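Local coordinates for GNA33 (Neisseria gonorrhoeae FA 1090, PDB 2G5D), which probably cleaves the β-1,4 bond between N-acetylmuramic acid and N-acetylglucosamine in peptidoglycan as a lytic transglycosylase, forming a 1,6-anhydro bond in the N-acetylmuramic acid, at residues 124-129 and 229-234; 139-144 and 220-225; 234-239 and 286-291. All blocks are in the same frame, centred on the assembly; numbering follows the deposited sequence.

Contact 1. Residues 124-129 and 229-234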
ATOM      1  N   PRO A 124      -5.841  -0.099  -9.338  1.00 26.61           N
ATOM      2  CA  PRO A 124      -6.243  -0.252 -10.750  1.00 25.99           C
ATOM      3  C   PRO A 124      -7.652  -0.821 -10.958  1.00 25.89           C
ATOM      4  O   PRO A 124      -8.140  -1.616 -10.148  1.00 25.29           O
ATOM      5  CB  PRO A 124      -5.192  -1.206 -11.321  1.00 25.54           C
ATOM      6  CG  PRO A 124      -4.676  -1.959 -10.149  1.00 26.69           C
ATOM      7  CD  PRO A 124      -4.801  -1.065  -8.943  1.00 26.25           C
ATOM      8  N   VAL A 125      -8.293  -0.366 -12.037  1.00 26.16           N
ATOM      9  CA  VAL A 125      -9.505  -0.982 -12.600  1.00 26.10           C
ATOM     10  C   VAL A 125      -9.100  -1.779 -13.849  1.00 25.82           C
ATOM     11  O   VAL A 125      -8.388  -1.280 -14.702  1.00 25.70           O
ATOM     12  CB  VAL A 125     -10.599   0.087 -12.947  1.00 26.30           C
ATOM     13  CG1 VAL A 125     -11.815  -0.542 -13.673  1.00 26.70           C
ATOM     14  CG2 VAL A 125     -11.062   0.764 -11.707  1.00 26.01           C
ATOM     15  N   LEU A 126      -9.518  -3.031 -13.942  1.00 25.73           N
ATOM     16  CA  LEU A 126      -9.247  -3.770 -15.177  1.00 26.28           C
ATOM     17  C   LEU A 126     -10.463  -4.515 -15.681  1.00 25.50           C
ATOM     18  O   LEU A 126     -11.223  -5.059 -14.900  1.00 25.08           O
ATOM     19  CB  LEU A 126      -8.006  -4.685 -15.073  1.00 25.96           C
ATOM     20  CG  LEU A 126      -7.620  -5.544 -13.862  1.00 28.01           C
ATOM     21  CD1 LEU A 126      -6.741  -6.694 -14.305  1.00 24.88           C
ATOM     22  CD2 LEU A 126      -6.912  -4.684 -12.759  1.00 27.52           C
ATOM     23  N   LYS A 127     -10.646  -4.496 -16.997  1.00 25.73           N
ATOM     24  CA  LYS A 127     -11.740  -5.233 -17.638  1.00 26.01           C
ATOM     25  C   LYS A 127     -11.632  -6.733 -17.324  1.00 26.24           C
ATOM     26  O   LYS A 127     -10.542  -7.311 -17.330  1.00 25.70           O
ATOM     27  CB  LYS A 127     -11.729  -5.001 -19.149  1.00 25.46           C
ATOM     28  CG  LYS A 127     -11.987  -3.571 -19.582  1.00 26.10           C
ATOM     29  CD  LYS A 127     -11.788  -3.456 -21.095  1.00 28.45           C
ATOM     30  CE  LYS A 127     -12.270  -2.128 -21.629  1.00 31.44           C
ATOM     31  NZ  LYS A 127     -12.339  -2.157 -23.124  1.00 32.42           N
ATOM     32  N   GLY A 128     -12.769  -7.350 -17.026  1.00 26.74           N
ATOM     33  CA  GLY A 128     -12.787  -8.749 -16.624  1.00 27.11           C
ATOM     34  C   GLY A 128     -14.192  -9.221 -16.341  1.00 26.99           C
ATOM     35  O   GLY A 128     -15.148  -8.532 -16.680  1.00 26.83           O
ATOM     36  N   ASP A 129     -14.316 -10.394 -15.720  1.00 26.97           N
ATOM     37  CA  ASP A 129     -15.628 -10.968 -15.409  1.00 27.28           C
ATOM     38  C   ASP A 129     -15.548 -11.875 -14.180  1.00 27.32           C
ATOM     39  O   ASP A 129     -14.469 -12.240 -13.749  1.00 27.32           O
ATOM     40  CB  ASP A 129     -16.167 -11.749 -16.624  1.00 27.42           C
ATOM     41  CG  ASP A 129     -17.648 -11.466 -16.920  1.00 27.62           C
ATOM     42  OD1 ASP A 129     -18.458 -11.286 -15.979  1.00 27.09           O
ATOM     43  OD2 ASP A 129     -18.001 -11.432 -18.118  1.00 26.85           O
ATOM     44  N   GLY A 229     -12.297 -14.555 -10.304  1.00 31.74           N
ATOM     45  CA  GLY A 229     -12.751 -13.922 -11.520  1.00 30.85           C
ATOM     46  C   GLY A 229     -11.675 -14.020 -12.563  1.00 30.25           C
ATOM     47  O   GLY A 229     -10.654 -14.682 -12.349  1.00 30.38           O
ATOM     48  N   TYR A 230     -11.913 -13.358 -13.692  1.00 29.84           N
ATOM     49  CA  TYR A 230     -11.052 -13.457 -14.862  1.00 29.53           C
ATOM     50  C   TYR A 230     -10.759 -12.074 -15.425  1.00 29.15           C
ATOM     51  O   TYR A 230     -11.663 -11.255 -15.549  1.00 29.19           O
ATOM     52  CB  TYR A 230     -11.698 -14.361 -15.929  1.00 29.57           C
ATOM     53  CG  TYR A 230     -11.754 -15.815 -15.515  1.00 29.44           C
ATOM     54  CD1 TYR A 230     -12.745 -16.277 -14.649  1.00 29.76           C
ATOM     55  CD2 TYR A 230     -10.797 -16.719 -15.961  1.00 30.14           C
ATOM     56  CE1 TYR A 230     -12.788 -17.605 -14.252  1.00 31.46           C
ATOM     57  CE2 TYR A 230     -10.827 -18.056 -15.569  1.00 30.41           C
ATOM     58  CZ  TYR A 230     -11.820 -18.486 -14.712  1.00 30.59           C
ATOM     59  OH  TYR A 230     -11.864 -19.804 -14.320  1.00 31.77           O
ATOM     60  N   ALA A 231      -9.490 -11.825 -15.749  1.00 28.43           N
ATOM     61  CA  ALA A 231      -9.065 -10.576 -16.381  1.00 27.80           C
ATOM     62  C   ALA A 231      -8.988 -10.727 -17.903  1.00 27.40           C
ATOM     63  O   ALA A 231      -8.685 -11.808 -18.416  1.00 26.71           O
ATOM     64  CB  ALA A 231      -7.715 -10.150 -15.827  1.00 27.47           C
ATOM     65  N   GLU A 232      -9.232  -9.643 -18.631  1.00 27.52           N
ATOM     66  CA  GLU A 232      -9.115  -9.676 -20.089  1.00 27.31           C
ATOM     67  C   GLU A 232      -7.651  -9.705 -20.534  1.00 27.53           C
ATOM     68  O   GLU A 232      -7.284 -10.457 -21.455  1.00 27.40           O
ATOM     69  CB  GLU A 232      -9.844  -8.490 -20.738  1.00 27.51           C
ATOM     70  CG  GLU A 232     -11.358  -8.655 -20.781  1.00 26.61           C
ATOM     71  CD  GLU A 232     -12.057  -7.568 -21.557  1.00 27.25           C
ATOM     72  OE1 GLU A 232     -13.266  -7.338 -21.296  1.00 25.89           O
ATOM     73  OE2 GLU A 232     -11.408  -6.943 -22.422  1.00 27.04           O
ATOM     74  N   ASP A 233      -6.834  -8.892 -19.861  1.00 27.20           N
ATOM     75  CA  ASP A 233      -5.445  -8.658 -20.227  1.00 27.44           C
ATOM     76  C   ASP A 233      -4.499  -9.136 -19.116  1.00 27.44           C
ATOM     77  O   ASP A 233      -4.663  -8.724 -17.971  1.00 26.99           O
ATOM     78  CB  ASP A 233      -5.231  -7.161 -20.489  1.00 27.44           C
ATOM     79  CG  ASP A 233      -3.842  -6.848 -20.995  1.00 29.12           C
ATOM     80  OD1 ASP A 233      -3.619  -6.959 -22.216  1.00 29.92           O
ATOM     81  OD2 ASP A 233      -2.962  -6.488 -20.183  1.00 32.44           O
ATOM     82  N   PRO A 234      -3.491  -9.984 -19.459  1.00 27.55           N
ATOM     83  CA  PRO A 234      -2.525 -10.562 -18.491  1.00 26.71           C
ATOM     84  C   PRO A 234      -1.484  -9.567 -17.964  1.00 26.89           C
ATOM     85  O   PRO A 234      -0.938  -9.769 -16.878  1.00 25.83           O
ATOM     86  CB  PRO A 234      -1.792 -11.618 -19.326  1.00 27.03           C
ATOM     87  CG  PRO A 234      -1.817 -11.060 -20.707  1.00 26.60           C
ATOM     88  CD  PRO A 234      -3.190 -10.433 -20.838  1.00 27.20           C
TER
HETATM   89  O   HOH W   1      -8.035  -6.726 -18.096  1.00 26.85           O

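Contact 2. Residues 139-144 and 220-225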
ATOM      1  N   PRO A 139      -7.415 -16.221 -14.991  1.00 30.22           N
ATOM      2  CA  PRO A 139      -7.923 -16.395 -13.625  1.00 30.35           C
ATOM      3  C   PRO A 139      -7.182 -15.562 -12.558  1.00 29.93           C
ATOM      4  O   PRO A 139      -5.952 -15.458 -12.594  1.00 30.11           O
ATOM      5  CB  PRO A 139      -7.711 -17.895 -13.370  1.00 30.21           C
ATOM      6  CG  PRO A 139      -6.606 -18.276 -14.280  1.00 30.58           C
ATOM      7  CD  PRO A 139      -6.809 -17.460 -15.508  1.00 30.40           C
ATOM      8  N   ILE A 140      -7.943 -14.965 -11.639  1.00 29.40           N
ATOM      9  CA  ILE A 140      -7.396 -14.344 -10.425  1.00 29.01           C
ATOM     10  C   ILE A 140      -7.607 -15.365  -9.332  1.00 28.99           C
ATOM     11  O   ILE A 140      -8.742 -15.754  -9.055  1.00 28.93           O
ATOM     12  CB  ILE A 140      -8.117 -13.006 -10.021  1.00 29.36           C
ATOM     13  CG1 ILE A 140      -7.786 -11.848 -10.971  1.00 29.44           C
ATOM     14  CG2 ILE A 140      -7.724 -12.558  -8.568  1.00 28.47           C
ATOM     15  CD1 ILE A 140      -8.129 -12.044 -12.409  1.00 28.16           C
ATOM     16  N   TYR A 141      -6.514 -15.806  -8.720  1.00 28.86           N
ATOM     17  CA  TYR A 141      -6.575 -16.826  -7.686  1.00 28.88           C
ATOM     18  C   TYR A 141      -6.576 -16.246  -6.275  1.00 29.00           C
ATOM     19  O   TYR A 141      -5.867 -15.278  -5.985  1.00 29.25           O
ATOM     20  CB  TYR A 141      -5.386 -17.783  -7.794  1.00 28.46           C
ATOM     21  CG  TYR A 141      -5.275 -18.548  -9.081  1.00 28.76           C
ATOM     22  CD1 TYR A 141      -4.382 -18.141 -10.062  1.00 27.59           C
ATOM     23  CD2 TYR A 141      -6.015 -19.720  -9.295  1.00 27.98           C
ATOM     24  CE1 TYR A 141      -4.249 -18.846 -11.246  1.00 30.47           C
ATOM     25  CE2 TYR A 141      -5.882 -20.449 -10.476  1.00 28.38           C
ATOM     26  CZ  TYR A 141      -4.999 -20.008 -11.446  1.00 29.44           C
ATOM     27  OH  TYR A 141      -4.860 -20.693 -12.621  1.00 28.40           O
ATOM     28  N   GLY A 142      -7.369 -16.862  -5.406  1.00 29.18           N
ATOM     29  CA  GLY A 142      -7.256 -16.656  -3.975  1.00 29.75           C
ATOM     30  C   GLY A 142      -6.224 -17.604  -3.405  1.00 30.14           C
ATOM     31  O   GLY A 142      -5.516 -18.278  -4.156  1.00 30.93           O
ATOM     32  N   ILE A 143      -6.125 -17.651  -2.079  1.00 30.31           N
ATOM     33  CA  ILE A 143      -5.198 -18.566  -1.406  1.00 30.60           C
ATOM     34  C   ILE A 143      -5.463 -20.039  -1.792  1.00 30.75           C
ATOM     35  O   ILE A 143      -6.556 -20.563  -1.553  1.00 31.13           O
ATOM     36  CB  ILE A 143      -5.202 -18.367   0.135  1.00 30.47           C
ATOM     37  CG1 ILE A 143      -4.667 -16.974   0.490  1.00 29.94           C
ATOM     38  CG2 ILE A 143      -4.373 -19.456   0.829  1.00 30.90           C
ATOM     39  CD1 ILE A 143      -5.112 -16.460   1.850  1.00 30.47           C
ATOM     40  N   PRO A 144      -4.461 -20.699  -2.403  1.00 30.37           N
ATOM     41  CA  PRO A 144      -4.572 -22.096  -2.838  1.00 30.59           C
ATOM     42  C   PRO A 144      -4.929 -23.077  -1.717  1.00 30.44           C
ATOM     43  O   PRO A 144      -4.708 -22.789  -0.539  1.00 30.63           O
ATOM     44  CB  PRO A 144      -3.179 -22.401  -3.389  1.00 30.25           C
ATOM     45  CG  PRO A 144      -2.624 -21.089  -3.754  1.00 30.17           C
ATOM     46  CD  PRO A 144      -3.146 -20.132  -2.738  1.00 30.42           C
ATOM     47  N   ALA A 220       0.045 -24.423 -13.003  1.00 29.95           N
ATOM     48  CA  ALA A 220       0.324 -25.233 -11.809  1.00 30.43           C
ATOM     49  C   ALA A 220      -0.755 -25.195 -10.724  1.00 30.78           C
ATOM     50  O   ALA A 220      -0.761 -26.041  -9.839  1.00 30.82           O
ATOM     51  CB  ALA A 220       1.686 -24.884 -11.213  1.00 30.42           C
ATOM     52  N   LEU A 221      -1.661 -24.222 -10.791  1.00 31.59           N
ATOM     53  CA  LEU A 221      -2.735 -24.112  -9.811  1.00 31.78           C
ATOM     54  C   LEU A 221      -4.065 -24.679 -10.308  1.00 32.25           C
ATOM     55  O   LEU A 221      -5.086 -24.538  -9.638  1.00 32.56           O
ATOM     56  CB  LEU A 221      -2.914 -22.652  -9.341  1.00 32.43           C
ATOM     57  CG  LEU A 221      -1.755 -21.945  -8.628  1.00 31.90           C
ATOM     58  CD1 LEU A 221      -2.192 -20.567  -8.198  1.00 32.42           C
ATOM     59  CD2 LEU A 221      -1.240 -22.717  -7.438  1.00 32.13           C
ATOM     60  N   ASP A 222      -4.057 -25.316 -11.475  1.00 32.46           N
ATOM     61  CA  ASP A 222      -5.259 -25.939 -12.010  1.00 32.73           C
ATOM     62  C   ASP A 222      -5.829 -26.962 -11.042  1.00 32.72           C
ATOM     63  O   ASP A 222      -5.177 -27.960 -10.718  1.00 32.81           O
ATOM     64  CB  ASP A 222      -4.987 -26.594 -13.365  1.00 32.87           C
ATOM     65  CG  ASP A 222      -4.933 -25.591 -14.505  1.00 33.53           C
ATOM     66  OD1 ASP A 222      -5.303 -24.415 -14.296  1.00 34.16           O
ATOM     67  OD2 ASP A 222      -4.522 -25.985 -15.618  1.00 33.51           O
ATOM     68  N   GLY A 223      -7.042 -26.678 -10.566  1.00 32.74           N
ATOM     69  CA  GLY A 223      -7.797 -27.584  -9.705  1.00 32.58           C
ATOM     70  C   GLY A 223      -7.558 -27.468  -8.208  1.00 32.63           C
ATOM     71  O   GLY A 223      -8.129 -28.238  -7.440  1.00 32.62           O
ATOM     72  N   LYS A 224      -6.727 -26.520  -7.775  1.00 32.49           N
ATOM     73  CA  LYS A 224      -6.340 -26.458  -6.356  1.00 32.65           C
ATOM     74  C   LYS A 224      -6.265 -25.042  -5.762  1.00 32.76           C
ATOM     75  O   LYS A 224      -5.548 -24.804  -4.782  1.00 32.76           O
ATOM     76  CB  LYS A 224      -5.032 -27.228  -6.110  1.00 32.60           C
ATOM     77  CG  LYS A 224      -3.802 -26.660  -6.819  1.00 33.01           C
ATOM     78  CD  LYS A 224      -2.546 -27.353  -6.351  1.00 33.32           C
ATOM     79  CE  LYS A 224      -1.326 -26.504  -6.647  1.00 33.34           C
ATOM     80  NZ  LYS A 224      -0.081 -27.250  -6.309  1.00 33.23           N
ATOM     81  N   ALA A 225      -7.000 -24.109  -6.359  1.00 32.93           N
ATOM     82  CA  ALA A 225      -7.103 -22.753  -5.833  1.00 32.76           C
ATOM     83  C   ALA A 225      -8.428 -22.129  -6.253  1.00 32.89           C
ATOM     84  O   ALA A 225      -8.858 -22.312  -7.395  1.00 32.45           O
ATOM     85  CB  ALA A 225      -5.936 -21.897  -6.307  1.00 33.01           C
TER
HETATM   86  O   HOH W   2      -2.321 -21.973 -12.484  1.00 24.78           O

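Contact 3. Residues 234-239 and 286-291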
ATOM      1  N   PRO A 234      -3.491  -9.984 -19.459  1.00 27.55           N
ATOM      2  CA  PRO A 234      -2.525 -10.562 -18.491  1.00 26.71           C
ATOM      3  C   PRO A 234      -1.484  -9.567 -17.964  1.00 26.89           C
ATOM      4  O   PRO A 234      -0.938  -9.769 -16.878  1.00 25.83           O
ATOM      5  CB  PRO A 234      -1.792 -11.618 -19.326  1.00 27.03           C
ATOM      6  CG  PRO A 234      -1.817 -11.060 -20.707  1.00 26.60           C
ATOM      7  CD  PRO A 234      -3.190 -10.433 -20.838  1.00 27.20           C
ATOM      8  N   VAL A 235      -1.169  -8.543 -18.751  1.00 27.02           N
ATOM      9  CA  VAL A 235      -0.247  -7.487 -18.310  1.00 27.22           C
ATOM     10  C   VAL A 235      -0.951  -6.562 -17.314  1.00 27.57           C
ATOM     11  O   VAL A 235      -0.378  -6.222 -16.266  1.00 27.56           O
ATOM     12  CB  VAL A 235       0.371  -6.684 -19.499  1.00 27.33           C
ATOM     13  CG1 VAL A 235       1.226  -5.507 -18.991  1.00 25.75           C
ATOM     14  CG2 VAL A 235       1.201  -7.594 -20.375  1.00 26.17           C
ATOM     15  N   GLU A 236      -2.192  -6.184 -17.621  1.00 27.37           N
ATOM     16  CA  GLU A 236      -3.013  -5.460 -16.647  1.00 27.96           C
ATOM     17  C   GLU A 236      -3.183  -6.257 -15.360  1.00 27.98           C
ATOM     18  O   GLU A 236      -3.175  -5.669 -14.272  1.00 28.43           O
ATOM     19  CB  GLU A 236      -4.380  -5.036 -17.203  1.00 27.83           C
ATOM     20  CG  GLU A 236      -4.326  -3.961 -18.269  1.00 27.87           C
ATOM     21  CD  GLU A 236      -5.701  -3.430 -18.639  1.00 28.50           C
ATOM     22  OE1 GLU A 236      -6.081  -3.546 -19.802  1.00 30.33           O
ATOM     23  OE2 GLU A 236      -6.415  -2.888 -17.771  1.00 32.42           O
ATOM     24  N   LEU A 237      -3.318  -7.583 -15.463  1.00 27.83           N
ATOM     25  CA  LEU A 237      -3.401  -8.411 -14.248  1.00 27.71           C
ATOM     26  C   LEU A 237      -2.084  -8.411 -13.510  1.00 27.97           C
ATOM     27  O   LEU A 237      -2.051  -8.423 -12.274  1.00 27.32           O
ATOM     28  CB  LEU A 237      -3.755  -9.859 -14.559  1.00 27.75           C
ATOM     29  CG  LEU A 237      -4.719 -10.634 -13.655  1.00 28.58           C
ATOM     30  CD1 LEU A 237      -4.391 -12.149 -13.677  1.00 29.45           C
ATOM     31  CD2 LEU A 237      -4.883 -10.078 -12.205  1.00 27.79           C
ATOM     32  N   PHE A 238      -0.994  -8.415 -14.280  1.00 28.22           N
ATOM     33  CA  PHE A 238       0.332  -8.466 -13.715  1.00 28.51           C
ATOM     34  C   PHE A 238       0.517  -7.245 -12.827  1.00 29.30           C
ATOM     35  O   PHE A 238       0.971  -7.363 -11.690  1.00 29.68           O
ATOM     36  CB  PHE A 238       1.399  -8.528 -14.819  1.00 28.33           C
ATOM     37  CG  PHE A 238       2.806  -8.604 -14.289  1.00 27.62           C
ATOM     38  CD1 PHE A 238       3.426  -9.835 -14.114  1.00 28.65           C
ATOM     39  CD2 PHE A 238       3.497  -7.454 -13.953  1.00 29.45           C
ATOM     40  CE1 PHE A 238       4.721  -9.919 -13.616  1.00 28.83           C
ATOM     41  CE2 PHE A 238       4.789  -7.525 -13.444  1.00 29.73           C
ATOM     42  CZ  PHE A 238       5.400  -8.760 -13.279  1.00 28.91           C
ATOM     43  N   PHE A 239       0.133  -6.080 -13.345  1.00 30.15           N
ATOM     44  CA  PHE A 239       0.250  -4.811 -12.609  1.00 31.05           C
ATOM     45  C   PHE A 239      -0.702  -4.633 -11.413  1.00 31.19           C
ATOM     46  O   PHE A 239      -0.373  -3.909 -10.474  1.00 30.94           O
ATOM     47  CB  PHE A 239       0.184  -3.630 -13.579  1.00 31.04           C
ATOM     48  CG  PHE A 239       1.507  -3.315 -14.216  1.00 33.00           C
ATOM     49  CD1 PHE A 239       1.929  -3.999 -15.359  1.00 32.94           C
ATOM     50  CD2 PHE A 239       2.348  -2.341 -13.661  1.00 32.62           C
ATOM     51  CE1 PHE A 239       3.158  -3.725 -15.941  1.00 34.27           C
ATOM     52  CE2 PHE A 239       3.585  -2.067 -14.234  1.00 33.74           C
ATOM     53  CZ  PHE A 239       3.988  -2.756 -15.382  1.00 33.64           C
ATOM     54  N   THR A 286       8.350   1.587 -20.606  1.00 38.33           N
ATOM     55  CA  THR A 286       8.225   0.506 -19.625  1.00 38.22           C
ATOM     56  C   THR A 286       6.965   0.615 -18.725  1.00 37.96           C
ATOM     57  O   THR A 286       6.780  -0.135 -17.756  1.00 38.15           O
ATOM     58  CB  THR A 286       9.573   0.379 -18.854  1.00 38.05           C
ATOM     59  OG1 THR A 286      10.270  -0.772 -19.341  1.00 39.16           O
ATOM     60  CG2 THR A 286       9.413   0.293 -17.333  1.00 38.53           C
ATOM     61  N   SER A 287       6.086   1.533 -19.093  1.00 37.56           N
ATOM     62  CA  SER A 287       4.802   1.712 -18.440  1.00 37.15           C
ATOM     63  C   SER A 287       3.929   0.472 -18.650  1.00 36.76           C
ATOM     64  O   SER A 287       4.133  -0.292 -19.598  1.00 36.32           O
ATOM     65  CB  SER A 287       4.115   2.926 -19.056  1.00 37.21           C
ATOM     66  OG  SER A 287       5.060   3.705 -19.791  1.00 38.68           O
ATOM     67  N   MET A 288       2.948   0.288 -17.774  1.00 36.15           N
ATOM     68  CA  MET A 288       1.946  -0.764 -17.939  1.00 36.21           C
ATOM     69  C   MET A 288       1.415  -0.793 -19.379  1.00 35.66           C
ATOM     70  O   MET A 288       1.385  -1.839 -20.022  1.00 35.21           O
ATOM     71  CB  MET A 288       0.812  -0.537 -16.942  1.00 36.49           C
ATOM     72  CG  MET A 288      -0.127  -1.701 -16.752  1.00 38.29           C
ATOM     73  SD  MET A 288      -1.753  -1.372 -17.428  1.00 42.15           S
ATOM     74  CE  MET A 288      -1.642  -2.128 -19.034  1.00 42.01           C
ATOM     75  N   GLN A 289       1.039   0.381 -19.876  1.00 35.19           N
ATOM     76  CA  GLN A 289       0.395   0.552 -21.174  1.00 34.72           C
ATOM     77  C   GLN A 289       1.326   0.236 -22.360  1.00 34.15           C
ATOM     78  O   GLN A 289       0.884  -0.290 -23.384  1.00 33.56           O
ATOM     79  CB  GLN A 289      -0.173   1.978 -21.280  1.00 34.88           C
ATOM     80  CG  GLN A 289      -0.950   2.455 -20.023  1.00 34.89           C
ATOM     81  CD  GLN A 289      -0.047   3.037 -18.920  1.00 35.17           C
ATOM     82  OE1 GLN A 289       0.876   3.811 -19.192  1.00 34.93           O
ATOM     83  NE2 GLN A 289      -0.330   2.675 -17.665  1.00 34.72           N
ATOM     84  N   GLY A 290       2.607   0.568 -22.208  1.00 33.79           N
ATOM     85  CA  GLY A 290       3.636   0.225 -23.186  1.00 33.00           C
ATOM     86  C   GLY A 290       3.979  -1.261 -23.208  1.00 32.66           C
ATOM     87  O   GLY A 290       4.247  -1.826 -24.265  1.00 32.74           O
ATOM     88  N   ILE A 291       3.977  -1.906 -22.044  1.00 31.95           N
ATOM     89  CA  ILE A 291       4.175  -3.358 -21.995  1.00 31.03           C
ATOM     90  C   ILE A 291       2.941  -4.079 -22.567  1.00 31.13           C
ATOM     91  O   ILE A 291       3.059  -5.065 -23.305  1.00 30.74           O
ATOM     92  CB  ILE A 291       4.544  -3.848 -20.560  1.00 31.13           C
ATOM     93  CG1 ILE A 291       5.861  -3.210 -20.112  1.00 30.41           C
ATOM     94  CG2 ILE A 291       4.648  -5.368 -20.501  1.00 30.16           C
ATOM     95  CD1 ILE A 291       6.186  -3.380 -18.638  1.00 29.88           C
TER

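Contact 1. Residues 124-129 and 229-234
An antiparallel strand pairing in the MltA-specific insert domain sets Asp129 opposite Tyr230 and Gly128 opposite Ala231, a short example of how two strands remote in sequence are joined at their ends. Asp129 and Tyr230 form a hydrogen-bonded pair: Asp129 N donates to Tyr230 O at 2.8 Å, and Tyr230 N returns a bond of the same length to Asp129 O. Gly128 and Ala231 are the next, non-hydrogen-bonded pair, their CA atoms 4.2 Å apart. Tyr230 O lies 2.9 Å from Gly128 CA, on the side where a CB would clash, which suits glycine. The two strand segments run at 138° to one another, so they diverge from a true antiparallel course.

Beyond the regular pairing, Glu232 N gives a 3.0 Å bond to Lys127 O, approaching 33° out of the carbonyl plane. The same oxygen accepts a second bond from a water, which in turn takes the N-H of Asp233. These bonds continue the link through Glu232 and Asp233, between strand 227-231 and helix 234-243, whose N-terminus Asp233 caps by bonding Glu236 N through OD2.

On one side of the pairing Leu126 CD1 rests on Ala231 CB at 3.9 Å, and Leu237 and Met240 of that helix extend the apolar patch. Where strand 227-231 ends, the extended chains of Lys127 and Glu232 cross obliquely. The carboxylate of Glu232 lies against the aliphatic part of Lys127, OE1 3.5 Å from Lys127 CB, while Lys127 NZ stays 4.9 Å from Glu232 OE2.

Contact 2. Residues 139-144 and 220-225
Tyr141 and Leu221 start from the same first torsion, each with CG anti to its own carbonyl carbon and beside its backbone N (chi1 -61° and -62°), and from there the leucine slants across the ring. Leu221 continues with CD1 anti to CA, which carries that methyl over the phenol ring. CD1 of Leu221 stands 3.8 Å from the Tyr141 ring centroid and 14° off the normal, a CH-pi contact over the face, while Leu221 CB passes 3.9 Å from Tyr141 CE2. Pro139 CB lies over the opposite face, toward the rim, so the ring is held between two aliphatic groups.

The leucine is presented by a type II beta turn from Leu221 to Lys224, in the loop between helix 213-217 and strand 227-231 of the MltA-specific insert domain. Lys224 N closes the turn on Leu221 O at 3.2 Å, and Gly223 takes the positive phi of its third position. Beyond the turn, Ala225 CB packs 3.7 Å from Tyr141 CD2, approaching the ring obliquely, and lies 4.0 Å from Pro144 CB. Pro144 CG meets the other leucine methyl, CD2, more loosely, and Phe314 and Tyr210 also touch both Pro144 and Leu221.

No direct hydrogen bond crosses between 139-144 and 220-225. A water does the linking instead: it lies 2.8 Å from Tyr141 OH and accepts the N-H of Leu221, with 2.9 Å between its oxygen and Leu221 N. One water thus joins the phenol oxygen to the backbone at the first residue of the turn. Lys224 sends its NZ elsewhere, to a hydrogen bond with His211 NE2 and a salt bridge with Asp146 OD2.

Contact 3. Residues 234-239 and 286-291
Met288 lies against Phe239 with CB and CG, its tip turns to Glu236, and its path illustrates how one bent side chain can touch two residues of the partner helix. CB lies 4.0 Å from Phe239 CG. CG, anti to the backbone N (chi1 -166°), comes closer, 3.4 Å from Phe239 CD1, and sits over one face of the ring, shifted toward the rim. This is a CH-pi contact, 28° off the ring normal, and the packing is tight. The chain then bends at chi2 and again at chi3. SD holds an oblique Met-aromatic position 5.5 Å from the Phe239 ring centroid and also passes 3.7 Å from Glu236 CG. CE ends 3.3 Å from that same Glu236 CG, a close approach for two carbons, with Val235 CG1 farther off.

The setting is helix-to-helix packing in the insert domain, where the first turns of helix 234-243 and helix 288-297 face each other without a hydrogen bond between the two segments. Val235 and Phe239, one turn apart, point toward Met288 and Ile291, which sit three residues apart on the partner helix. The carboxylate of Glu236 has its own partner on that helix, a salt bridge from OE1 to Lys292.

Val235 and Ile291 cross at about a right angle, their CG1 and CG2 methyls respectively 3.7 Å apart. Ile291, which also touches Ile271 and Met275 of helix 271-276, brings CD1 to the edge of the Phe239 ring, in its plane and 4.0 Å from Phe239 CZ.

In the fold
All three contacts fall within the MltA-specific insert range. Contact 2 is nested in the chain loop closed by contact 1, and contact 3 follows both. Centres of contacts 1 and 2 lie about 16 Å apart, those of 1 and 3 about 12 Å, and those of 2 and 3 about 21 Å. Strand 227-231 pairs with both 116-129 and 138-141, linking contacts 1 and 2; the chain then turns through Glu232 and Asp233 into helix 234-243, whose first residue, Pro234, is shared by contacts 1 and 3. Leu237 packs on Ala231 and Ile140, bringing that helix against strands 227-231 and 138-141. Strand 116-129 also pairs with 384-391 and 403-413, connecting this region to the C-terminal strands.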